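Local coordinates for protein 5-formaminoimidazole-4-carboxamide-1-(beta)-D-ribofuranosyl 5'-monophosphate synthetase (Methanocaldococcus jannaschii, PDB 2R7L) that catalyses the ATP- and formate-dependent formylation of AICAR to FAICAR in purine biosynthesis, without folates, as a homohexameric ATP-grasp ligase, at residues 277-282 against 288-293; 119-124 against 128-133; 42-47 against 80-85. All coordinates share one frame; numbering follows the deposited sequence.

Contact 1: 277-282 against 288-293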
ATOM      1  N   LYS A 277      11.602 -26.006 -21.296  1.00 42.17           N
ATOM      2  CA  LYS A 277      12.238 -27.267 -21.694  1.00 39.78           C
ATOM      3  C   LYS A 277      12.690 -28.094 -20.506  1.00 34.19           C
ATOM      4  O   LYS A 277      12.451 -29.299 -20.457  1.00 48.24           O
ATOM      5  CB  LYS A 277      13.431 -27.009 -22.617  1.00 45.18           C
ATOM      6  CG  LYS A 277      13.063 -26.524 -23.999  1.00 44.19           C
ATOM      7  CD  LYS A 277      14.327 -26.271 -24.804  1.00 54.37           C
ATOM      8  CE  LYS A 277      14.018 -25.895 -26.236  1.00 55.01           C
ATOM      9  NZ  LYS A 277      15.277 -25.644 -26.983  1.00 59.05           N
ATOM     10  N   LEU A 278      13.353 -27.457 -19.548  1.00 32.44           N
ATOM     11  CA  LEU A 278      13.791 -28.166 -18.348  1.00 33.24           C
ATOM     12  C   LEU A 278      12.614 -28.835 -17.653  1.00 39.76           C
ATOM     13  O   LEU A 278      12.719 -29.966 -17.173  1.00 48.88           O
ATOM     14  CB  LEU A 278      14.501 -27.216 -17.375  1.00 30.59           C
ATOM     15  CG  LEU A 278      14.995 -27.880 -16.086  1.00 35.34           C
ATOM     16  CD1 LEU A 278      16.081 -28.907 -16.395  1.00 37.89           C
ATOM     17  CD2 LEU A 278      15.513 -26.861 -15.098  1.00 39.70           C
ATOM     18  N   VAL A 279      11.493 -28.124 -17.606  1.00 44.29           N
ATOM     19  CA  VAL A 279      10.288 -28.602 -16.935  1.00 40.56           C
ATOM     20  C   VAL A 279       9.636 -29.769 -17.683  1.00 34.64           C
ATOM     21  O   VAL A 279       9.275 -30.774 -17.075  1.00 38.43           O
ATOM     22  CB  VAL A 279       9.287 -27.434 -16.709  1.00 39.08           C
ATOM     23  CG1 VAL A 279       7.838 -27.917 -16.732  1.00 39.29           C
ATOM     24  CG2 VAL A 279       9.618 -26.716 -15.403  1.00 38.28           C
ATOM     25  N   ALA A 280       9.509 -29.632 -18.998  1.00 34.11           N
ATOM     26  CA  ALA A 280       8.912 -30.670 -19.830  1.00 42.44           C
ATOM     27  C   ALA A 280       9.690 -31.984 -19.769  1.00 48.40           C
ATOM     28  O   ALA A 280       9.092 -33.057 -19.747  1.00 51.74           O
ATOM     29  CB  ALA A 280       8.774 -30.186 -21.274  1.00 41.72           C
ATOM     30  N   LYS A 281      11.019 -31.906 -19.723  1.00 50.07           N
ATOM     31  CA  LYS A 281      11.828 -33.120 -19.656  1.00 45.72           C
ATOM     32  C   LYS A 281      11.831 -33.736 -18.265  1.00 42.96           C
ATOM     33  O   LYS A 281      11.802 -34.957 -18.128  1.00 53.51           O
ATOM     34  CB  LYS A 281      13.268 -32.872 -20.131  1.00 50.94           C
ATOM     35  CG  LYS A 281      14.132 -34.151 -20.207  1.00 53.00           C
ATOM     36  CD  LYS A 281      13.596 -35.174 -21.228  1.00 41.05           C
ATOM     37  CE  LYS A 281      13.552 -34.586 -22.638  1.00 50.96           C
ATOM     38  NZ  LYS A 281      12.859 -35.463 -23.633  1.00 50.76           N
ATOM     39  N   ALA A 282      11.870 -32.899 -17.233  1.00 44.02           N
ATOM     40  CA  ALA A 282      11.898 -33.395 -15.854  1.00 41.17           C
ATOM     41  C   ALA A 282      10.594 -34.111 -15.493  1.00 43.50           C
ATOM     42  O   ALA A 282      10.566 -34.963 -14.604  1.00 42.37           O
ATOM     43  CB  ALA A 282      12.170 -32.263 -14.883  1.00 45.38           C
ATOM     44  N   PRO A 288       6.606 -36.048 -10.478  1.00 45.33           N
ATOM     45  CA  PRO A 288       5.948 -35.186 -11.467  1.00 47.04           C
ATOM     46  C   PRO A 288       6.827 -34.096 -12.081  1.00 48.89           C
ATOM     47  O   PRO A 288       6.325 -33.247 -12.818  1.00 50.81           O
ATOM     48  CB  PRO A 288       4.834 -34.531 -10.654  1.00 49.46           C
ATOM     49  CG  PRO A 288       5.391 -34.446  -9.279  1.00 43.97           C
ATOM     50  CD  PRO A 288       6.302 -35.629  -9.099  1.00 45.89           C
ATOM     51  N   GLY A 289       8.123 -34.115 -11.787  1.00 46.52           N
ATOM     52  CA  GLY A 289       9.038 -33.141 -12.370  1.00 42.01           C
ATOM     53  C   GLY A 289       9.439 -32.068 -11.379  1.00 43.89           C
ATOM     54  O   GLY A 289       9.592 -32.338 -10.184  1.00 37.08           O
ATOM     55  N   MET A 290       9.612 -30.849 -11.879  1.00 47.37           N
ATOM     56  CA  MET A 290       9.955 -29.712 -11.030  1.00 50.00           C
ATOM     57  C   MET A 290       8.711 -29.237 -10.295  1.00 46.85           C
ATOM     58  O   MET A 290       7.634 -29.144 -10.882  1.00 45.17           O
ATOM     59  CB  MET A 290      10.526 -28.569 -11.873  1.00 53.91           C
ATOM     60  CG  MET A 290      11.668 -28.992 -12.792  1.00 56.06           C
ATOM     61  SD  MET A 290      13.305 -28.942 -12.037  1.00 63.20           S
ATOM     62  CE  MET A 290      12.937 -29.038 -10.289  1.00 62.33           C
ATOM     63  N   ILE A 291       8.853 -28.955  -9.007  1.00 45.07           N
ATOM     64  CA  ILE A 291       7.740 -28.411  -8.234  1.00 44.22           C
ATOM     65  C   ILE A 291       8.202 -27.170  -7.487  1.00 34.89           C
ATOM     66  O   ILE A 291       9.029 -27.248  -6.579  1.00 38.19           O
ATOM     67  CB  ILE A 291       7.157 -29.452  -7.246  1.00 43.69           C
ATOM     68  CG1 ILE A 291       6.686 -30.710  -7.990  1.00 44.92           C
ATOM     69  CG2 ILE A 291       6.022 -28.849  -6.429  1.00 39.54           C
ATOM     70  CD1 ILE A 291       5.560 -30.478  -8.977  1.00 39.56           C
ATOM     71  N   GLY A 292       7.676 -26.017  -7.882  1.00 35.40           N
ATOM     72  CA  GLY A 292       8.032 -24.776  -7.225  1.00 31.10           C
ATOM     73  C   GLY A 292       9.310 -24.155  -7.759  1.00 31.15           C
ATOM     74  O   GLY A 292       9.514 -24.079  -8.975  1.00 27.84           O
ATOM     75  N   PRO A 293      10.178 -23.699  -6.846  1.00 26.22           N
ATOM     76  CA  PRO A 293      11.384 -22.973  -7.214  1.00 30.16           C
ATOM     77  C   PRO A 293      12.464 -23.840  -7.862  1.00 38.72           C
ATOM     78  O   PRO A 293      12.771 -24.936  -7.372  1.00 33.17           O
ATOM     79  CB  PRO A 293      11.884 -22.429  -5.875  1.00 27.28           C
ATOM     80  CG  PRO A 293      11.367 -23.382  -4.863  1.00 27.90           C
ATOM     81  CD  PRO A 293      10.038 -23.845  -5.385  1.00 26.10           C
TER
HETATM   82  O   HOH W   1       8.933 -30.619 -14.486  1.00 56.17           O

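Contact 2: 119-124 against 128-133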
ATOM      1  N   LEU A 119      15.506 -34.076  -5.861  1.00 35.47           N
ATOM      2  CA  LEU A 119      16.598 -33.452  -5.137  1.00 41.00           C
ATOM      3  C   LEU A 119      17.901 -34.211  -5.381  1.00 47.33           C
ATOM      4  O   LEU A 119      18.994 -33.680  -5.175  1.00 41.53           O
ATOM      5  CB  LEU A 119      16.288 -33.387  -3.636  1.00 39.52           C
ATOM      6  CG  LEU A 119      15.078 -32.541  -3.202  1.00 44.65           C
ATOM      7  CD1 LEU A 119      14.956 -32.520  -1.686  1.00 36.22           C
ATOM      8  CD2 LEU A 119      15.160 -31.124  -3.749  1.00 35.32           C
ATOM      9  N   ARG A 120      17.771 -35.455  -5.822  1.00 46.52           N
ATOM     10  CA  ARG A 120      18.925 -36.300  -6.074  1.00 49.44           C
ATOM     11  C   ARG A 120      19.527 -35.964  -7.432  1.00 49.01           C
ATOM     12  O   ARG A 120      20.730 -36.085  -7.637  1.00 51.01           O
ATOM     13  CB  ARG A 120      18.529 -37.774  -6.011  1.00 48.36           C
ATOM     14  CG  ARG A 120      19.652 -38.664  -5.543  1.00 51.09           C
ATOM     15  CD  ARG A 120      19.216 -40.101  -5.421  1.00 49.88           C
ATOM     16  NE  ARG A 120      18.923 -40.517  -4.048  1.00 47.49           N
ATOM     17  CZ  ARG A 120      19.750 -40.374  -3.018  1.00 38.21           C
ATOM     18  NH1 ARG A 120      19.391 -40.811  -1.819  1.00 46.35           N
ATOM     19  NH2 ARG A 120      20.928 -39.783  -3.173  1.00 38.88           N
ATOM     20  N   TRP A 121      18.682 -35.521  -8.354  1.00 45.91           N
ATOM     21  CA  TRP A 121      19.141 -35.114  -9.671  1.00 48.69           C
ATOM     22  C   TRP A 121      19.890 -33.779  -9.666  1.00 53.94           C
ATOM     23  O   TRP A 121      20.457 -33.377 -10.683  1.00 54.10           O
ATOM     24  CB  TRP A 121      17.965 -35.068 -10.640  1.00 45.18           C
ATOM     25  CG  TRP A 121      17.504 -36.428 -11.057  1.00 48.01           C
ATOM     26  CD1 TRP A 121      17.029 -37.423 -10.247  1.00 47.68           C
ATOM     27  CD2 TRP A 121      17.482 -36.951 -12.390  1.00 44.55           C
ATOM     28  NE1 TRP A 121      16.709 -38.529 -10.997  1.00 47.58           N
ATOM     29  CE2 TRP A 121      16.979 -38.266 -12.314  1.00 45.64           C
ATOM     30  CE3 TRP A 121      17.838 -36.433 -13.640  1.00 45.52           C
ATOM     31  CZ2 TRP A 121      16.824 -39.069 -13.442  1.00 48.00           C
ATOM     32  CZ3 TRP A 121      17.681 -37.229 -14.760  1.00 47.55           C
ATOM     33  CH2 TRP A 121      17.179 -38.533 -14.654  1.00 48.56           C
ATOM     34  N   GLU A 122      19.895 -33.097  -8.524  1.00 53.16           N
ATOM     35  CA  GLU A 122      20.625 -31.834  -8.400  1.00 55.86           C
ATOM     36  C   GLU A 122      21.942 -32.066  -7.679  1.00 50.07           C
ATOM     37  O   GLU A 122      22.829 -31.220  -7.695  1.00 53.28           O
ATOM     38  CB  GLU A 122      19.797 -30.779  -7.648  1.00 52.30           C
ATOM     39  CG  GLU A 122      19.707 -31.018  -6.139  1.00 53.53           C
ATOM     40  CD  GLU A 122      19.184 -29.817  -5.359  1.00 54.16           C
ATOM     41  OE1 GLU A 122      19.111 -29.913  -4.113  1.00 54.19           O
ATOM     42  OE2 GLU A 122      18.849 -28.783  -5.982  1.00 43.80           O
ATOM     43  N   SER A 123      22.061 -33.224  -7.043  1.00 54.74           N
ATOM     44  CA  SER A 123      23.243 -33.543  -6.257  1.00 59.24           C
ATOM     45  C   SER A 123      24.288 -34.252  -7.104  1.00 59.05           C
ATOM     46  O   SER A 123      25.482 -34.140  -6.845  1.00 57.09           O
ATOM     47  CB  SER A 123      22.864 -34.432  -5.074  1.00 64.90           C
ATOM     48  OG  SER A 123      22.327 -35.664  -5.531  1.00 66.13           O
ATOM     49  N   GLU A 124      23.830 -34.985  -8.114  1.00 55.39           N
ATOM     50  CA  GLU A 124      24.714 -35.798  -8.934  1.00 57.50           C
ATOM     51  C   GLU A 124      24.938 -35.177 -10.301  1.00 55.34           C
ATOM     52  O   GLU A 124      23.996 -34.964 -11.066  1.00 52.15           O
ATOM     53  CB  GLU A 124      24.162 -37.220  -9.065  1.00 63.17           C
ATOM     54  CG  GLU A 124      24.098 -37.966  -7.737  1.00 69.54           C
ATOM     55  CD  GLU A 124      23.249 -39.221  -7.803  1.00 78.00           C
ATOM     56  OE1 GLU A 124      22.961 -39.803  -6.731  1.00 80.61           O
ATOM     57  OE2 GLU A 124      22.869 -39.625  -8.923  1.00 78.79           O
ATOM     58  N   GLU A 128      22.214 -34.397 -13.458  1.00 47.20           N
ATOM     59  CA  GLU A 128      22.029 -33.003 -13.837  1.00 46.00           C
ATOM     60  C   GLU A 128      22.339 -32.790 -15.319  1.00 48.77           C
ATOM     61  O   GLU A 128      21.542 -32.188 -16.055  1.00 46.34           O
ATOM     62  CB  GLU A 128      22.938 -32.126 -12.976  1.00 50.28           C
ATOM     63  CG  GLU A 128      22.338 -30.799 -12.594  1.00 57.05           C
ATOM     64  CD  GLU A 128      23.283 -29.960 -11.761  1.00 61.21           C
ATOM     65  OE1 GLU A 128      24.233 -29.386 -12.335  1.00 67.37           O
ATOM     66  OE2 GLU A 128      23.072 -29.865 -10.535  1.00 65.27           O
ATOM     67  N   GLY A 129      23.495 -33.295 -15.756  1.00 47.22           N
ATOM     68  CA  GLY A 129      23.908 -33.163 -17.151  1.00 35.59           C
ATOM     69  C   GLY A 129      22.989 -33.924 -18.082  1.00 38.75           C
ATOM     70  O   GLY A 129      22.691 -33.472 -19.190  1.00 42.66           O
ATOM     71  N   LYS A 130      22.537 -35.088 -17.627  1.00 46.23           N
ATOM     72  CA  LYS A 130      21.559 -35.882 -18.367  1.00 49.06           C
ATOM     73  C   LYS A 130      20.299 -35.054 -18.584  1.00 49.15           C
ATOM     74  O   LYS A 130      19.814 -34.915 -19.710  1.00 53.82           O
ATOM     75  CB  LYS A 130      21.234 -37.162 -17.591  1.00 52.43           C
ATOM     76  CG  LYS A 130      20.213 -38.076 -18.251  1.00 52.83           C
ATOM     77  CD  LYS A 130      20.144 -39.415 -17.518  1.00 56.05           C
ATOM     78  CE  LYS A 130      19.024 -40.296 -18.052  1.00 63.02           C
ATOM     79  NZ  LYS A 130      19.080 -40.455 -19.534  1.00 65.65           N
ATOM     80  N   LEU A 131      19.786 -34.492 -17.495  1.00 48.63           N
ATOM     81  CA  LEU A 131      18.588 -33.655 -17.545  1.00 43.94           C
ATOM     82  C   LEU A 131      18.740 -32.472 -18.507  1.00 39.64           C
ATOM     83  O   LEU A 131      17.911 -32.273 -19.402  1.00 45.74           O
ATOM     84  CB  LEU A 131      18.242 -33.165 -16.135  1.00 44.34           C
ATOM     85  CG  LEU A 131      17.030 -32.248 -15.930  1.00 44.81           C
ATOM     86  CD1 LEU A 131      15.792 -32.740 -16.682  1.00 43.88           C
ATOM     87  CD2 LEU A 131      16.751 -32.128 -14.445  1.00 43.92           C
ATOM     88  N   LEU A 132      19.806 -31.698 -18.323  1.00 38.09           N
ATOM     89  CA  LEU A 132      20.030 -30.488 -19.118  1.00 36.91           C
ATOM     90  C   LEU A 132      20.297 -30.799 -20.574  1.00 35.69           C
ATOM     91  O   LEU A 132      19.836 -30.086 -21.469  1.00 47.77           O
ATOM     92  CB  LEU A 132      21.204 -29.692 -18.545  1.00 37.79           C
ATOM     93  CG  LEU A 132      21.015 -29.165 -17.121  1.00 38.37           C
ATOM     94  CD1 LEU A 132      22.354 -28.762 -16.520  1.00 35.54           C
ATOM     95  CD2 LEU A 132      20.022 -27.996 -17.090  1.00 39.64           C
ATOM     96  N   ARG A 133      21.060 -31.864 -20.805  1.00 49.22           N
ATOM     97  CA  ARG A 133      21.358 -32.324 -22.155  1.00 53.12           C
ATOM     98  C   ARG A 133      20.083 -32.786 -22.838  1.00 45.38           C
ATOM     99  O   ARG A 133      19.789 -32.385 -23.964  1.00 48.80           O
ATOM    100  CB  ARG A 133      22.397 -33.455 -22.117  1.00 58.24           C
ATOM    101  CG  ARG A 133      22.464 -34.307 -23.386  1.00 63.64           C
ATOM    102  CD  ARG A 133      23.674 -35.244 -23.390  1.00 63.98           C
ATOM    103  NE  ARG A 133      23.805 -36.024 -22.158  1.00 61.65           N
ATOM    104  CZ  ARG A 133      23.188 -37.181 -21.934  1.00 63.83           C
ATOM    105  NH1 ARG A 133      22.382 -37.698 -22.858  1.00 62.57           N
ATOM    106  NH2 ARG A 133      23.373 -37.819 -20.782  1.00 55.47           N
TER

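Contact 3: 42-47 against 80-85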
ATOM      1  N   SER A  42       1.500 -19.124  10.202  1.00 28.66           N
ATOM      2  CA  SER A  42       2.406 -19.085  11.328  1.00 34.12           C
ATOM      3  C   SER A  42       3.633 -19.916  10.917  1.00 32.51           C
ATOM      4  O   SER A  42       3.501 -20.903  10.198  1.00 33.48           O
ATOM      5  CB  SER A  42       1.744 -19.663  12.578  1.00 32.34           C
ATOM      6  OG  SER A  42       2.530 -19.396  13.726  1.00 35.01           O
ATOM      7  N   THR A  43       4.819 -19.504  11.353  1.00 36.47           N
ATOM      8  CA  THR A  43       6.059 -20.092  10.850  1.00 35.30           C
ATOM      9  C   THR A  43       6.904 -20.749  11.933  1.00 37.24           C
ATOM     10  O   THR A  43       6.981 -20.256  13.060  1.00 37.12           O
ATOM     11  CB  THR A  43       6.946 -19.031  10.197  1.00 31.12           C
ATOM     12  OG1 THR A  43       7.163 -17.969  11.133  1.00 32.21           O
ATOM     13  CG2 THR A  43       6.302 -18.480   8.935  1.00 30.62           C
ATOM     14  N   VAL A  44       7.569 -21.842  11.563  1.00 39.92           N
ATOM     15  CA  VAL A  44       8.489 -22.544  12.460  1.00 38.83           C
ATOM     16  C   VAL A  44       9.918 -22.511  11.907  1.00 34.03           C
ATOM     17  O   VAL A  44      10.157 -22.848  10.750  1.00 33.59           O
ATOM     18  CB  VAL A  44       8.057 -24.014  12.656  1.00 43.02           C
ATOM     19  CG1 VAL A  44       8.991 -24.718  13.628  1.00 41.37           C
ATOM     20  CG2 VAL A  44       6.608 -24.083  13.141  1.00 39.99           C
ATOM     21  N   CYS A  45      10.861 -22.101  12.742  1.00 32.25           N
ATOM     22  CA  CYS A  45      12.254 -22.025  12.341  1.00 38.79           C
ATOM     23  C   CYS A  45      13.143 -22.918  13.204  1.00 41.51           C
ATOM     24  O   CYS A  45      13.282 -22.691  14.404  1.00 36.90           O
ATOM     25  CB  CYS A  45      12.737 -20.583  12.442  1.00 38.32           C
ATOM     26  SG  CYS A  45      14.456 -20.325  11.997  1.00 40.79           S
ATOM     27  N   ILE A  46      13.753 -23.929  12.591  1.00 44.66           N
ATOM     28  CA  ILE A  46      14.761 -24.720  13.292  1.00 41.64           C
ATOM     29  C   ILE A  46      16.051 -23.914  13.408  1.00 37.68           C
ATOM     30  O   ILE A  46      16.600 -23.454  12.403  1.00 39.08           O
ATOM     31  CB  ILE A  46      15.041 -26.047  12.588  1.00 43.10           C
ATOM     32  CG1 ILE A  46      13.733 -26.774  12.297  1.00 44.60           C
ATOM     33  CG2 ILE A  46      15.958 -26.910  13.442  1.00 47.88           C
ATOM     34  CD1 ILE A  46      13.916 -28.088  11.579  1.00 51.16           C
ATOM     35  N   THR A  47      16.525 -23.732  14.635  1.00 31.74           N
ATOM     36  CA  THR A  47      17.699 -22.909  14.880  1.00 35.09           C
ATOM     37  C   THR A  47      18.569 -23.500  16.004  1.00 39.36           C
ATOM     38  O   THR A  47      18.329 -24.618  16.456  1.00 40.33           O
ATOM     39  CB  THR A  47      17.286 -21.465  15.202  1.00 38.91           C
ATOM     40  OG1 THR A  47      18.447 -20.635  15.291  1.00 42.05           O
ATOM     41  CG2 THR A  47      16.511 -21.404  16.521  1.00 43.20           C
ATOM     42  N   GLU A  80       9.018 -35.173  14.956  1.00 59.33           N
ATOM     43  CA  GLU A  80       7.761 -35.257  15.699  1.00 61.24           C
ATOM     44  C   GLU A  80       7.192 -33.892  16.041  1.00 56.09           C
ATOM     45  O   GLU A  80       6.013 -33.633  15.809  1.00 59.24           O
ATOM     46  CB  GLU A  80       7.909 -36.108  16.966  1.00 64.18           C
ATOM     47  CG  GLU A  80       7.143 -37.426  16.900  1.00 66.91           C
ATOM     48  CD  GLU A  80       5.634 -37.233  16.958  1.00 68.53           C
ATOM     49  OE1 GLU A  80       5.163 -36.492  17.845  1.00 69.06           O
ATOM     50  OE2 GLU A  80       4.919 -37.826  16.121  1.00 69.00           O
ATOM     51  N   LYS A  81       8.029 -33.025  16.601  1.00 53.65           N
ATOM     52  CA  LYS A  81       7.631 -31.653  16.864  1.00 56.99           C
ATOM     53  C   LYS A  81       7.066 -31.002  15.604  1.00 57.87           C
ATOM     54  O   LYS A  81       6.042 -30.326  15.659  1.00 62.69           O
ATOM     55  CB  LYS A  81       8.815 -30.842  17.379  1.00 53.00           C
ATOM     56  CG  LYS A  81       9.482 -31.430  18.599  1.00 57.22           C
ATOM     57  CD  LYS A  81      10.518 -30.469  19.150  1.00 60.42           C
ATOM     58  CE  LYS A  81      11.226 -31.041  20.362  1.00 62.64           C
ATOM     59  NZ  LYS A  81      12.250 -30.096  20.875  1.00 59.64           N
ATOM     60  N   LEU A  82       7.730 -31.219  14.471  1.00 51.26           N
ATOM     61  CA  LEU A  82       7.294 -30.634  13.207  1.00 47.93           C
ATOM     62  C   LEU A  82       5.941 -31.176  12.779  1.00 49.70           C
ATOM     63  O   LEU A  82       5.125 -30.456  12.199  1.00 47.11           O
ATOM     64  CB  LEU A  82       8.323 -30.879  12.099  1.00 45.17           C
ATOM     65  CG  LEU A  82       9.646 -30.111  12.149  1.00 45.11           C
ATOM     66  CD1 LEU A  82      10.588 -30.607  11.056  1.00 45.37           C
ATOM     67  CD2 LEU A  82       9.413 -28.611  12.021  1.00 41.40           C
ATOM     68  N   ARG A  83       5.707 -32.453  13.060  1.00 52.36           N
ATOM     69  CA  ARG A  83       4.441 -33.082  12.713  1.00 55.59           C
ATOM     70  C   ARG A  83       3.321 -32.624  13.644  1.00 50.50           C
ATOM     71  O   ARG A  83       2.173 -32.512  13.226  1.00 46.01           O
ATOM     72  CB  ARG A  83       4.564 -34.608  12.738  1.00 57.88           C
ATOM     73  CG  ARG A  83       5.049 -35.227  11.430  1.00 57.21           C
ATOM     74  CD  ARG A  83       4.944 -36.743  11.494  1.00 58.22           C
ATOM     75  NE  ARG A  83       5.646 -37.261  12.665  1.00 58.95           N
ATOM     76  CZ  ARG A  83       6.779 -37.954  12.617  1.00 59.14           C
ATOM     77  NH1 ARG A  83       7.338 -38.238  11.448  1.00 50.66           N
ATOM     78  NH2 ARG A  83       7.348 -38.370  13.742  1.00 56.94           N
ATOM     79  N   GLU A  84       3.668 -32.353  14.899  1.00 48.78           N
ATOM     80  CA  GLU A  84       2.691 -31.918  15.893  1.00 58.43           C
ATOM     81  C   GLU A  84       2.326 -30.451  15.693  1.00 57.57           C
ATOM     82  O   GLU A  84       1.326 -29.972  16.227  1.00 56.11           O
ATOM     83  CB  GLU A  84       3.235 -32.119  17.307  1.00 58.73           C
ATOM     84  CG  GLU A  84       3.253 -33.566  17.778  1.00 70.01           C
ATOM     85  CD  GLU A  84       3.922 -33.731  19.134  1.00 73.79           C
ATOM     86  OE1 GLU A  84       4.342 -32.709  19.724  1.00 79.19           O
ATOM     87  OE2 GLU A  84       4.032 -34.882  19.612  1.00 80.05           O
ATOM     88  N   LEU A  85       3.154 -29.746  14.927  1.00 53.49           N
ATOM     89  CA  LEU A  85       2.941 -28.336  14.644  1.00 39.52           C
ATOM     90  C   LEU A  85       2.250 -28.168  13.309  1.00 39.87           C
ATOM     91  O   LEU A  85       1.988 -27.045  12.875  1.00 46.43           O
ATOM     92  CB  LEU A  85       4.271 -27.584  14.646  1.00 39.60           C
ATOM     93  CG  LEU A  85       4.825 -27.259  16.033  1.00 40.87           C
ATOM     94  CD1 LEU A  85       6.237 -26.731  15.923  1.00 46.26           C
ATOM     95  CD2 LEU A  85       3.932 -26.258  16.747  1.00 46.25           C
TER

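Contact 1: 277-282 against 288-293
M290 reaches across to the last turns of helix 268-285 and supplies the largest share of the surface buried here, resting on V279 and A282 with its sulfur near L278. Its CB lies beside one branch of the valine, 4.1 Å from V279 CG2. The next atom, CG, stands anti to the carbonyl carbon (chi1 -52°), a turn that lays it between two neighbours one helical turn apart: A282 CB at 3.9 Å and V279 CG2 at 4.0 Å. The chain then bends at chi2, bringing SD to 4.3 Å from L278 CD2, and bends again at chi3 before CE; I118 and A313 also pack on this side chain. A flexible, unbranched thioether suits such a path, since its bends let it follow the helix from A282 and V279 toward L278. A282, small and pointing at the loop, lets the backbones close to 4.5 Å between its CA and that of G289. There the glycine CA makes a CA-H...O contact with A282 O at 3.3 Å. G289 has a positive phi (105°, with psi -145°), a conformation readily open to glycine, and the lack of a side chain allows this close approach. No direct hydrogen bond joins the segments; a water donates to V279 O (2.6 Å) and accepts from M290 N (2.7 Å), satisfying a buried amide. L278 also meets F294 and L296 of strand 292-300, and L131 and L132 of helix 125-135. The arrangement is a helix followed by a tight return, with a cis peptide before P288 lying within it, into strand 292-300: an alpha-to-beta connection that lays helix 268-285 against the antiparallel sheet of the ATP-grasp fold.

Contact 2: 119-124 against 128-133
W121 turns the edge of its indole toward the first turns of helix 125-135, in a loop-to-helix junction of the ATP-grasp enzyme whose N-cap residue is E124. The indole CE3 meets L131 CB at 4.1 Å, near the ring plane, and the two side chains run at a slant to one another. With CG anti to the carbonyl carbon (chi1 -75°), the ring swings forward to the helix, where the aliphatic CD of K130 approaches CH2 obliquely at 4.2 Å. A long, flat indole suits this place, since its six-membered ring reaches both L131 CB and K130 CD; the lysine amino group pairs with E134. L285 and V286 pack on the indole as well.

E128 sets CB, 3.6 Å from W121 O, and CG against that carbonyl; its carboxylate lies close to that of E310, a predicted magnesium ligand, like charge beside like. E122 points away from the helix and is held by R314 and the amide of A313. Before the helix, R120 O accepts from both S123 N and S123 OG, which arrive from one face of its plane. The helix opens with E128 N donating to E124 O at 3.0 Å, almost straight at 173°.

Contact 3: 42-47 against 80-85
Strand 43-47 and the end of helix 76-84 face each other with V44 and L82 the closest pair, at 8.2 Å between their CA atoms, and no hydrogen bond joins them. V44 points toward the helix and offers both methyls to one leucine branch: L85 CD1 sits 3.9 Å from V44 CG2 and 4.1 Å from V44 CG1. A chi1 of -178° turns the valine fork so that CG1 is anti to the backbone N and CG2 anti to the carbonyl carbon. L85 follows at the C-terminal end of the helix and tips its end onto the valine at a slant.

This strand is second in a four-stranded parallel sheet of order 3-2-1-4, the Rossmann-like arrangement, and helix 76-84 covers one face of it before the chain enters strand 87-89. Beta-branched residues suit the strand, and leucines, with their longer reach, suit the helix.

One turn earlier, L82 spreads its two methyls over two alternate strand residues: CD2 lies 4.2 Å from V44 CG1, while CD1 lies 4.2 Å from I46 CD1. I46 leads off obliquely at its CB, but an extended chi2 of 179° carries CD1 forward to meet the leucine. A22 and I65, on the flanking strands, also touch both V44 and L82.

How the contacts relate
Following the chain from the N terminus, contact 3 comes first: strand 43-47 is joined to helix 76-84 across a loop of 32 residues that includes strand 63-66, inside the parallel sheet domain. Contact 2 then closes a short turn running into helix 125-135, and contact 1 another running out of helix 268-285, before strand 292-300. The three loops follow in series, neither nesting nor crossing. Contacts 1 and 2 meet directly, where L278 and A282 pack on L131, so helices 125-135 and 268-285 lie together. Contact 3 stands apart, with nearest atoms about 14 Å from contact 2 and about 15 Å from contact 1.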